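Local coordinates for LPXTG-motif cell wall anchor domain protein (Mobiluncus mulieris, PDB 5U5O) that probably serves as a giant cell-wall-attached adhesin, this part pairing an ester-bond cross-linked domain with a disulfide-containing domain of unknown function, at residues V5-T10 against D31-Y36; V121-L126 against N153-S158. All blocks are in the same frame, centred on the assembly; numbering follows the deposited sequence.

Overall arrangement
Both contacts belong to the ester-bond domain, with centres about 9 Å apart. Contact 1 is a largely buried strand pair, held by regular backbone hydrogen bonds. Contact 2 is only partly buried: strand 121-126, from the other sheet, turns Val122 and Glu124 inward to contact 1, while its other face, with Val121 and Tyr123, meets the irregular segment 153-158, where ring packing and a water replace direct backbone pairing. The two meet at Asp31 and Glu124, where Asp31 OD2 and Glu124 OE1 approach to 2.7 Å, so the two carboxyl groups probably share a proton. Glu124 also packs on Thr7, the residue covalently joined to Gln160 just beyond the loop of contact 2.

Contact 1: V5-T10 against D31-Y36; sequences VGTYAT and DTVRLY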
loop_
_atom_site.group_PDB
_atom_site.type_symbol
_atom_site.label_atom_id
_atom_site.label_comp_id
_atom_site.label_asym_id
_atom_site.label_seq_id
_atom_site.Cartn_x
_atom_site.Cartn_y
_atom_site.Cartn_z
ATOM N N VAL A 5 25.377 -12.388 -9.691
ATOM C CA VAL A 5 23.952 -12.358 -10.028
ATOM C C VAL A 5 23.390 -11.019 -9.598
ATOM O O VAL A 5 23.706 -10.467 -8.558
ATOM C CB VAL A 5 23.204 -13.593 -9.445
ATOM C CG1 VAL A 5 23.192 -13.616 -7.931
ATOM C CG2 VAL A 5 21.770 -13.667 -9.983
ATOM N N GLY A 6 22.474 -10.520 -10.424
ATOM C CA GLY A 6 21.697 -9.316 -10.126
ATOM C C GLY A 6 20.266 -9.505 -10.628
ATOM O O GLY A 6 19.965 -10.479 -11.330
ATOM N N THR A 7 19.379 -8.584 -10.256
ATOM C CA THR A 7 17.980 -8.699 -10.629
ATOM C C THR A 7 17.401 -7.319 -10.846
ATOM O O THR A 7 17.834 -6.329 -10.260
ATOM C CB THR A 7 17.184 -9.418 -9.537
ATOM O OG1 THR A 7 17.339 -8.709 -8.303
ATOM C CG2 THR A 7 17.538 -10.867 -9.371
ATOM N N TYR A 8 16.349 -7.290 -11.664
ATOM C CA TYR A 8 15.510 -6.100 -11.820
ATOM C C TYR A 8 14.057 -6.553 -11.715
ATOM O O TYR A 8 13.627 -7.423 -12.463
ATOM C CB TYR A 8 15.766 -5.447 -13.164
ATOM C CG TYR A 8 14.901 -4.232 -13.436
ATOM C CD1 TYR A 8 15.021 -3.084 -12.644
ATOM C CD2 TYR A 8 13.970 -4.212 -14.484
ATOM C CE1 TYR A 8 14.246 -1.954 -12.878
ATOM C CE2 TYR A 8 13.202 -3.075 -14.732
ATOM C CZ TYR A 8 13.336 -1.953 -13.923
ATOM O OH TYR A 8 12.574 -0.826 -14.158
ATOM N N ALA A 9 13.372 -6.016 -10.723
ATOM C CA ALA A 9 11.983 -6.420 -10.437
ATOM C C ALA A 9 10.972 -5.429 -10.984
ATOM O O ALA A 9 11.136 -4.228 -10.800
ATOM C CB ALA A 9 11.807 -6.557 -8.948
ATOM N N THR A 10 9.920 -5.937 -11.635
ATOM C CA THR A 10 8.829 -5.099 -12.116
ATOM C C THR A 10 7.505 -5.814 -11.895
ATOM O O THR A 10 7.473 -7.028 -11.692
ATOM C CB THR A 10 8.958 -4.771 -13.611
ATOM O OG1 THR A 10 9.100 -5.984 -14.352
ATOM C CG2 THR A 10 10.155 -3.900 -13.875
ATOM N N ASP A 31 10.798 -11.071 -12.236
ATOM C CA ASP A 31 12.156 -11.041 -11.678
ATOM C C ASP A 31 13.120 -11.298 -12.840
ATOM O O ASP A 31 13.297 -12.426 -13.256
ATOM C CB ASP A 31 12.203 -12.105 -10.613
ATOM C CG ASP A 31 13.595 -12.350 -10.051
ATOM O OD1 ASP A 31 14.563 -11.542 -10.269
ATOM O OD2 ASP A 31 13.635 -13.368 -9.329
ATOM N N THR A 32 13.597 -10.208 -13.427
ATOM C CA THR A 32 14.555 -10.299 -14.528
ATOM C C THR A 32 15.940 -10.520 -13.922
ATOM O O THR A 32 16.438 -9.676 -13.191
ATOM C CB THR A 32 14.523 -9.060 -15.424
ATOM O OG1 THR A 32 13.215 -8.938 -15.984
ATOM C CG2 THR A 32 15.484 -9.159 -16.571
ATOM N N VAL A 33 16.495 -11.685 -14.213
ATOM C CA VAL A 33 17.764 -12.136 -13.615
ATOM C C VAL A 33 18.936 -11.884 -14.558
ATOM O O VAL A 33 18.895 -12.207 -15.725
ATOM C CB VAL A 33 17.654 -13.621 -13.262
ATOM C CG1 VAL A 33 18.945 -14.079 -12.581
ATOM C CG2 VAL A 33 16.420 -13.885 -12.375
ATOM N N ARG A 34 19.959 -11.235 -14.002
ATOM C CA ARG A 34 21.170 -10.852 -14.741
ATOM C C ARG A 34 22.345 -11.677 -14.190
ATOM O O ARG A 34 22.660 -11.580 -13.007
ATOM C CB ARG A 34 21.411 -9.357 -14.563
ATOM C CG ARG A 34 20.210 -8.461 -14.848
ATOM C CD ARG A 34 20.114 -8.106 -16.313
ATOM N NE ARG A 34 21.128 -7.108 -16.715
ATOM C CZ ARG A 34 21.232 -6.575 -17.931
ATOM N NH1 ARG A 34 20.357 -6.913 -18.877
ATOM N NH2 ARG A 34 22.181 -5.684 -18.226
ATOM N N LEU A 35 22.894 -12.517 -15.058
ATOM C CA LEU A 35 24.007 -13.383 -14.681
ATOM C C LEU A 35 25.303 -12.800 -15.214
ATOM O O LEU A 35 25.428 -12.513 -16.393
ATOM C CB LEU A 35 23.827 -14.770 -15.236
ATOM C CG LEU A 35 22.514 -15.468 -14.857
ATOM C CD1 LEU A 35 22.415 -16.841 -15.508
ATOM C CD2 LEU A 35 22.313 -15.593 -13.356
ATOM N N TYR A 36 26.289 -12.624 -14.314
ATOM C CA TYR A 36 27.548 -11.888 -14.607
ATOM C C TYR A 36 28.730 -12.839 -14.685
ATOM O O TYR A 36 28.934 -13.595 -13.748
ATOM C CB TYR A 36 27.816 -10.839 -13.534
ATOM C CG TYR A 36 26.654 -9.922 -13.276
ATOM C CD1 TYR A 36 26.064 -9.222 -14.318
ATOM C CD2 TYR A 36 26.168 -9.752 -12.009
ATOM C CE1 TYR A 36 25.002 -8.372 -14.097
ATOM C CE2 TYR A 36 25.068 -8.916 -11.768
ATOM C CZ TYR A 36 24.527 -8.219 -12.828
ATOM O OH TYR A 36 23.429 -7.385 -12.609
HETATM O O HOH W 1 11.714 -7.130 -14.558
#
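Strands 5-10 and 31-36 run antiparallel, their axes 4.5 Å apart at closest approach. Gly6 pairs with Arg34 and Tyr8 with Thr32 through two hydrogen bonds each; the Arg34 N-H points almost straight at Gly6 O over 2.8 Å, yet arrives above the carbonyl plane. Val5, Thr7, Ala9, Asp31, Val33 and Leu35 share the inward face. There Val5 CG2, anti to the backbone N, touches Val33 CG1 and Leu35 CD2, both at 3.9 Å. Asp31 crosses obliquely to Thr7 and brings OD1 within 3.2 Å of Thr7 CG2. With chi1 at 57°, Thr7 OG1 sits between its backbone N and carbonyl carbon, where it is covalently linked to Gln160 CD. On the opposite face, Tyr36 folds its ring beside Gly6, with CE2 3.3 Å from Gly6 N and Arg34 O over the ring centre. Its OH lies 3.6 Å from Gly6 CA, close over the side where Gly6 bears no side chain, and is hydrogen-bonded to Glu84, which also forms a salt bridge with Arg34. One water joins Tyr8 O, Thr10 OG1 and Thr32 OG1. The buried Thr–Gln cross-link, lined by an acidic side chain from the adjacent strand, is the hallmark of T-Q ester-bond domains.

Contact 2: V121-L126 against N153-S158; sequences VVYEQL and NDPQSS
The ring of Tyr123 is the centre of this contact, and the chain at Asn153 lies flat across one of its faces. Asn153 CA stands 3.5 Å from the ring centroid and only 9° off the ring normal, a CH-pi contact. Asn153 CB covers the CD2 side of the same face, 3.4 Å from Tyr123 CD2, and the amide group continues the layer with its plane just 12° from that of the ring. Toward the other edge of the face, Asp154 N lies 3.6 Å from Tyr123 CE1. The phenol end reaches farther along the loop, where Tyr123 OH rests 3.5 Å from Pro155 CB. Val121, on the same side of the strand, sends CG2 to within 3.6 Å of Asp154 O.

Backbone polar groups are joined through solvent: one water donates to Val122 O and accepts from Asp154 N. Beyond this first shell, a type I turn from Asp154 to Ser157, closed by Ser157 N donating to Asp154 O, sets the course of the loop. Gln125 bends at chi2 so that its amide lies near that of Asn153, the two planes 74° apart. Tyr51 meets the Tyr123 ring edge-to-face, while Gln53 NE2 holds Pro155 O and Gln49 binds Gln125 NE2.

Past the turn, Ser157 OG is hydrogen-bonded to Gln160 N and Ser159 OG. Packing over an aromatic face and a bridging water therefore hold a loop that bulges off the strand, while direct backbone pairing with the strand resumes at the ester-forming Gln160 (with Val122), as it does before the loop at His152 (with Glu124); the bonds to Gln160 probably help to position it.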
loop_
_atom_site.group_PDB
_atom_site.type_symbol
_atom_site.label_atom_id
_atom_site.label_comp_id
_atom_site.label_asym_id
_atom_site.label_seq_id
_atom_site.Cartn_x
_atom_site.Cartn_y
_atom_site.Cartn_z
ATOM N N VAL A 121 10.860 -6.595 -1.758
ATOM C CA VAL A 121 12.173 -6.760 -2.375
ATOM C C VAL A 121 12.378 -8.218 -2.774
ATOM O O VAL A 121 11.968 -9.126 -2.060
ATOM C CB VAL A 121 13.298 -6.214 -1.448
ATOM C CG1 VAL A 121 13.371 -7.027 -0.160
ATOM C CG2 VAL A 121 14.644 -6.150 -2.172
ATOM N N VAL A 122 13.048 -8.400 -3.913
ATOM C CA VAL A 122 13.417 -9.705 -4.459
ATOM C C VAL A 122 14.876 -10.015 -4.073
ATOM O O VAL A 122 15.758 -9.139 -4.168
ATOM C CB VAL A 122 13.329 -9.686 -5.982
ATOM C CG1 VAL A 122 13.916 -10.946 -6.605
ATOM C CG2 VAL A 122 11.872 -9.526 -6.379
ATOM N N TYR A 123 15.095 -11.224 -3.569
ATOM C CA TYR A 123 16.426 -11.803 -3.306
ATOM C C TYR A 123 16.641 -12.881 -4.354
ATOM O O TYR A 123 15.681 -13.510 -4.822
ATOM C CB TYR A 123 16.409 -12.422 -1.916
ATOM C CG TYR A 123 16.681 -11.459 -0.760
ATOM C CD1 TYR A 123 16.445 -10.081 -0.856
ATOM C CD2 TYR A 123 17.214 -11.946 0.437
ATOM C CE1 TYR A 123 16.723 -9.224 0.206
ATOM C CE2 TYR A 123 17.487 -11.097 1.500
ATOM C CZ TYR A 123 17.242 -9.743 1.379
ATOM O OH TYR A 123 17.521 -8.921 2.446
ATOM N N GLU A 124 17.911 -13.110 -4.729
ATOM C CA GLU A 124 18.249 -14.102 -5.763
ATOM C C GLU A 124 19.544 -14.812 -5.394
ATOM O O GLU A 124 20.466 -14.200 -4.805
ATOM C CB GLU A 124 18.436 -13.446 -7.134
ATOM C CG GLU A 124 18.386 -14.410 -8.315
ATOM C CD GLU A 124 16.959 -14.786 -8.712
ATOM O OE1 GLU A 124 15.996 -14.116 -8.272
ATOM O OE2 GLU A 124 16.812 -15.785 -9.435
ATOM N N GLN A 125 19.614 -16.097 -5.704
ATOM C CA GLN A 125 20.868 -16.847 -5.558
ATOM C C GLN A 125 21.164 -17.613 -6.829
ATOM O O GLN A 125 20.242 -18.080 -7.552
ATOM C CB GLN A 125 20.824 -17.794 -4.359
ATOM C CG GLN A 125 20.402 -17.136 -3.048
ATOM C CD GLN A 125 18.876 -16.991 -2.937
ATOM O OE1 GLN A 125 18.144 -17.919 -3.257
ATOM N NE2 GLN A 125 18.404 -15.817 -2.514
ATOM N N LEU A 126 22.474 -17.783 -7.067
ATOM C CA LEU A 126 22.994 -18.500 -8.220
ATOM C C LEU A 126 23.826 -19.673 -7.739
ATOM O O LEU A 126 24.775 -19.461 -6.967
ATOM C CB LEU A 126 23.872 -17.558 -9.052
ATOM C CG LEU A 126 24.600 -18.131 -10.268
ATOM C CD1 LEU A 126 23.610 -18.575 -11.334
ATOM C CD2 LEU A 126 25.620 -17.134 -10.819
ATOM N N ASN A 153 21.164 -10.700 -2.097
ATOM C CA ASN A 153 20.273 -10.645 -0.945
ATOM C C ASN A 153 20.402 -9.255 -0.316
ATOM O O ASN A 153 20.967 -9.083 0.781
ATOM C CB ASN A 153 20.589 -11.771 0.042
ATOM C CG ASN A 153 20.300 -13.170 -0.507
ATOM O OD1 ASN A 153 19.866 -13.365 -1.653
ATOM N ND2 ASN A 153 20.534 -14.167 0.336
ATOM N N ASP A 154 19.937 -8.251 -1.066
ATOM C CA ASP A 154 20.236 -6.830 -0.781
ATOM C C ASP A 154 18.914 -6.109 -0.441
ATOM O O ASP A 154 18.140 -5.771 -1.356
ATOM C CB ASP A 154 20.917 -6.184 -2.006
ATOM C CG ASP A 154 22.294 -6.790 -2.332
ATOM O OD1 ASP A 154 22.973 -7.327 -1.428
ATOM O OD2 ASP A 154 22.712 -6.709 -3.513
ATOM N N PRO A 155 18.632 -5.889 0.870
ATOM C CA PRO A 155 17.311 -5.360 1.248
ATOM C C PRO A 155 17.058 -3.919 0.805
ATOM O O PRO A 155 15.913 -3.551 0.652
ATOM C CB PRO A 155 17.306 -5.473 2.773
ATOM C CG PRO A 155 18.747 -5.337 3.144
ATOM C CD PRO A 155 19.520 -6.010 2.045
ATOM N N GLN A 156 18.117 -3.136 0.586
ATOM C CA GLN A 156 18.014 -1.750 0.093
ATOM C C GLN A 156 18.091 -1.622 -1.412
ATOM O O GLN A 156 18.147 -0.494 -1.932
ATOM C CB GLN A 156 19.114 -0.872 0.697
ATOM C CG GLN A 156 19.195 -0.947 2.205
ATOM C CD GLN A 156 19.998 0.182 2.841
ATOM O OE1 GLN A 156 19.704 0.573 3.969
ATOM N NE2 GLN A 156 21.027 0.691 2.144
ATOM N N SER A 157 18.059 -2.756 -2.128
ATOM C CA SER A 157 18.186 -2.728 -3.561
ATOM C C SER A 157 17.000 -1.994 -4.154
ATOM O O SER A 157 15.850 -2.419 -3.986
ATOM C CB SER A 157 18.206 -4.149 -4.128
ATOM O OG SER A 157 18.193 -4.095 -5.532
ATOM N N SER A 158 17.280 -0.918 -4.874
ATOM C CA SER A 158 16.266 -0.234 -5.649
ATOM C C SER A 158 15.910 -1.066 -6.866
ATOM O O SER A 158 14.760 -1.144 -7.206
ATOM C CB SER A 158 16.717 1.169 -6.053
ATOM O OG SER A 158 17.832 1.130 -6.906
HETATM O O HOH W 2 18.116 -7.773 -3.361
#